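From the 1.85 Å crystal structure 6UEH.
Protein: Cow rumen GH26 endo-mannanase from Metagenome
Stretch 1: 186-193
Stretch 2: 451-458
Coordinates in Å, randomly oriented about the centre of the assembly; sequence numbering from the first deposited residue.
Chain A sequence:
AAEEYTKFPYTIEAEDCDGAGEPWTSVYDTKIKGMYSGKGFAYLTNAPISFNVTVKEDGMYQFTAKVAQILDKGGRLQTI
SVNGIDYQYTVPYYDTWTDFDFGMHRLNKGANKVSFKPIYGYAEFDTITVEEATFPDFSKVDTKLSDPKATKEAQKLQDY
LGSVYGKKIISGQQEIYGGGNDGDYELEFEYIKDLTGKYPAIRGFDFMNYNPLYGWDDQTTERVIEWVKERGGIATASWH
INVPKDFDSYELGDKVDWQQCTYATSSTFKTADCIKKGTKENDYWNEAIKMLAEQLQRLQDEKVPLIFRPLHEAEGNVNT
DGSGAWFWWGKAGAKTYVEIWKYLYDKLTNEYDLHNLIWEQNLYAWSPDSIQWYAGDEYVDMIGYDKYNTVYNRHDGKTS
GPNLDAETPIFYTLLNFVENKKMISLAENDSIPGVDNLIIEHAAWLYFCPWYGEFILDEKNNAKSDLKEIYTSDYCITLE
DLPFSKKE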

# COMPACT_ATOMS: atom_id res chain seq x y z
N GLU A 186 3.91 -22.17 -14.87
CA GLU A 186 3.06 -22.71 -13.80
C GLU A 186 3.85 -23.11 -12.56
O GLU A 186 3.25 -23.46 -11.54
CB GLU A 186 2.26 -23.91 -14.32
CG GLU A 186 1.49 -23.62 -15.60
CD GLU A 186 0.60 -22.40 -15.48
OE1 GLU A 186 0.55 -21.60 -16.44
OE2 GLU A 186 -0.06 -22.24 -14.43
N LEU A 187 5.18 -23.06 -12.65
CA LEU A 187 6.06 -23.53 -11.58
C LEU A 187 5.69 -22.97 -10.21
O LEU A 187 5.43 -23.72 -9.27
CB LEU A 187 7.52 -23.17 -11.91
CG LEU A 187 8.64 -23.84 -11.10
CD1 LEU A 187 9.90 -23.91 -11.94
CD2 LEU A 187 8.92 -23.11 -9.80
N GLU A 188 5.66 -21.64 -10.09
CA GLU A 188 5.33 -20.98 -8.83
C GLU A 188 3.96 -21.41 -8.32
O GLU A 188 3.75 -21.57 -7.12
CB GLU A 188 5.37 -19.46 -8.98
CG GLU A 188 6.75 -18.84 -8.88
CD GLU A 188 7.53 -18.90 -10.18
OE1 GLU A 188 7.05 -19.52 -11.15
OE2 GLU A 188 8.63 -18.31 -10.24
N PHE A 189 3.02 -21.60 -9.24
CA PHE A 189 1.65 -21.91 -8.88
C PHE A 189 1.51 -23.36 -8.43
O PHE A 189 0.79 -23.65 -7.47
CB PHE A 189 0.72 -21.60 -10.05
CG PHE A 189 0.81 -20.17 -10.50
CD1 PHE A 189 1.77 -19.77 -11.42
CD2 PHE A 189 -0.04 -19.21 -9.97
CE1 PHE A 189 1.86 -18.45 -11.82
CE2 PHE A 189 0.05 -17.89 -10.36
CZ PHE A 189 1.01 -17.51 -11.29
N GLU A 190 2.20 -24.27 -9.11
CA GLU A 190 2.18 -25.67 -8.71
C GLU A 190 2.89 -25.86 -7.38
O GLU A 190 2.57 -26.78 -6.62
CB GLU A 190 2.82 -26.54 -9.79
CG GLU A 190 2.04 -26.57 -11.10
CD GLU A 190 0.60 -27.01 -10.91
OE1 GLU A 190 0.39 -28.14 -10.44
OE2 GLU A 190 -0.31 -26.21 -11.21
N TYR A 191 3.87 -25.00 -7.09
CA TYR A 191 4.55 -25.02 -5.80
C TYR A 191 3.56 -24.74 -4.68
O TYR A 191 3.52 -25.45 -3.68
CB TYR A 191 5.69 -24.00 -5.76
CG TYR A 191 6.29 -23.82 -4.38
CD1 TYR A 191 7.17 -24.76 -3.86
CD2 TYR A 191 5.98 -22.71 -3.61
CE1 TYR A 191 7.73 -24.59 -2.59
CE2 TYR A 191 6.53 -22.53 -2.35
CZ TYR A 191 7.41 -23.48 -1.85
OH TYR A 191 7.95 -23.31 -0.59
N ILE A 192 2.77 -23.69 -4.86
CA ILE A 192 1.75 -23.30 -3.88
C ILE A 192 0.70 -24.41 -3.71
O ILE A 192 0.32 -24.75 -2.59
CB ILE A 192 1.06 -21.99 -4.30
CG1 ILE A 192 2.10 -20.86 -4.36
CG2 ILE A 192 -0.07 -21.64 -3.34
CD1 ILE A 192 1.55 -19.54 -4.86
N LYS A 193 0.25 -24.97 -4.83
CA LYS A 193 -0.75 -26.03 -4.81
C LYS A 193 -0.27 -27.28 -4.07
O LYS A 193 -0.98 -27.81 -3.22
CB LYS A 193 -1.16 -26.40 -6.24
CG LYS A 193 -2.25 -27.47 -6.32
CD LYS A 193 -3.52 -27.02 -5.61
CE LYS A 193 -4.71 -27.89 -6.01
NZ LYS A 193 -4.47 -29.34 -5.77
N TRP A 451 6.16 -11.63 -5.38
CA TRP A 451 6.76 -11.59 -6.71
C TRP A 451 7.15 -13.01 -7.10
O TRP A 451 7.05 -13.93 -6.28
CB TRP A 451 7.96 -10.64 -6.73
CG TRP A 451 8.29 -10.07 -8.08
CD1 TRP A 451 9.47 -10.20 -8.75
CD2 TRP A 451 7.43 -9.30 -8.93
NE1 TRP A 451 9.40 -9.55 -9.96
CE2 TRP A 451 8.16 -8.99 -10.10
CE3 TRP A 451 6.11 -8.84 -8.82
CZ2 TRP A 451 7.61 -8.24 -11.14
CZ3 TRP A 451 5.57 -8.10 -9.86
CH2 TRP A 451 6.32 -7.81 -11.00
N TYR A 452 7.59 -13.21 -8.34
CA TYR A 452 7.97 -14.54 -8.79
C TYR A 452 9.34 -14.96 -8.24
O TYR A 452 10.02 -14.18 -7.58
CB TYR A 452 7.97 -14.63 -10.32
CG TYR A 452 8.76 -13.54 -11.02
CD1 TYR A 452 10.15 -13.55 -11.03
CD2 TYR A 452 8.11 -12.52 -11.70
CE1 TYR A 452 10.87 -12.56 -11.68
CE2 TYR A 452 8.82 -11.53 -12.35
CZ TYR A 452 10.20 -11.56 -12.34
OH TYR A 452 10.91 -10.57 -12.98
N GLY A 453 9.73 -16.19 -8.53
CA GLY A 453 11.03 -16.69 -8.11
C GLY A 453 11.17 -16.84 -6.61
O GLY A 453 10.27 -17.35 -5.94
N GLU A 454 12.29 -16.37 -6.08
CA GLU A 454 12.66 -16.57 -4.68
C GLU A 454 11.66 -16.00 -3.68
O GLU A 454 11.63 -16.42 -2.53
CB GLU A 454 14.03 -15.96 -4.41
CG GLU A 454 14.04 -14.44 -4.36
CD GLU A 454 15.29 -13.88 -3.71
OE1 GLU A 454 15.15 -13.07 -2.76
OE2 GLU A 454 16.40 -14.23 -4.15
N PHE A 455 10.85 -15.04 -4.11
CA PHE A 455 9.97 -14.35 -3.17
C PHE A 455 8.83 -15.24 -2.70
O PHE A 455 8.23 -15.00 -1.65
CB PHE A 455 9.45 -13.06 -3.79
CG PHE A 455 10.53 -12.06 -4.07
CD1 PHE A 455 11.06 -11.29 -3.04
CD2 PHE A 455 11.04 -11.89 -5.35
CE1 PHE A 455 12.07 -10.38 -3.28
CE2 PHE A 455 12.05 -10.97 -5.60
CZ PHE A 455 12.56 -10.22 -4.56
N ILE A 456 8.54 -16.30 -3.46
CA ILE A 456 7.56 -17.29 -3.04
C ILE A 456 8.23 -18.65 -2.81
O ILE A 456 7.82 -19.41 -1.93
CB ILE A 456 6.41 -17.43 -4.08
CG1 ILE A 456 5.38 -18.47 -3.62
CG2 ILE A 456 6.95 -17.78 -5.46
CD1 ILE A 456 4.71 -18.13 -2.30
N LEU A 457 9.27 -18.94 -3.58
CA LEU A 457 9.90 -20.26 -3.56
C LEU A 457 10.94 -20.42 -2.44
O LEU A 457 11.27 -21.55 -2.06
CB LEU A 457 10.57 -20.55 -4.90
CG LEU A 457 9.67 -20.53 -6.15
CD1 LEU A 457 10.52 -20.77 -7.39
CD2 LEU A 457 8.57 -21.57 -6.04
N ASP A 458 11.46 -19.31 -1.92
CA ASP A 458 12.49 -19.36 -0.89
C ASP A 458 11.89 -19.09 0.48
O ASP A 458 11.22 -18.08 0.69
CB ASP A 458 13.60 -18.35 -1.20
CG ASP A 458 14.89 -18.63 -0.43
OD1 ASP A 458 14.82 -19.02 0.76
OD2 ASP A 458 15.97 -18.44 -1.02
O HOH W 1 8.55 -20.92 0.19
O HOH W 2 10.58 -23.80 -0.56

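A buried carboxylate that reaches across to a backbone NH is the striking feature of this contact. Glu-188 belongs to one helix, yet its OE2 accepts a hydrogen bond from the backbone N of Gly-453, the N-cap residue of a short helix at least 264 residues away in sequence. Gly-453 N lies 2.9 Å from Glu-188 OE2, and the N-H...O angle is 156°, a well-aligned bond. The other carboxylate oxygen, OE1, is satisfied elsewhere in the structure, so burial leaves neither oxygen without a partner. Gly-453 has a positive phi of 67°, which by itself favours glycine, and Gly-453 O accepts the 3.0 Å bond from Leu-457 N that helps close the short helical turn, residues 454-457. The first stretch is mostly helical, with bonds such as Tyr-191 N to Leu-187 O at 3.0 Å. The nearest CA atoms across the stretches, Glu-188 CA and Tyr-452 CA, are 7.0 Å apart.

The principle illustrated is that one side chain can supply a polar anchor and an apolar fit together. Glu-188 contributes to both: Glu-188 CG lies 3.6 Å from Ile-456 CG2, while its OE2 accepts the bond from Gly-453 N. Ile-456 points toward the first helix, and Ile-456 CG1 meets Ile-192 CG1 at 4.1 Å. Leu-457 starts out sideways, but the end of its side chain comes nearer, placing Leu-457 CD1 3.7 Å from Leu-187 CD2. Leu-457 CD2 sits 4.0 Å from the centroid of the Tyr-191 ring, 27° off the normal, a CH-pi contact that pairs a weakly polarised C-H with the aromatic electron cloud.

At the hydroxyl of Tyr-191, two waters bridge the stretches. Tyr-191 OH donates to water 1 at 2.6 Å, and this water donates to Ile-456 O at 2.7 Å. Water 2 donates both to Tyr-191 OH at 2.7 Å and to Leu-457 O at 2.8 Å. The two bridges thus tie a single hydroxyl to successive backbone carbonyls, complementing the direct bond at Gly-453.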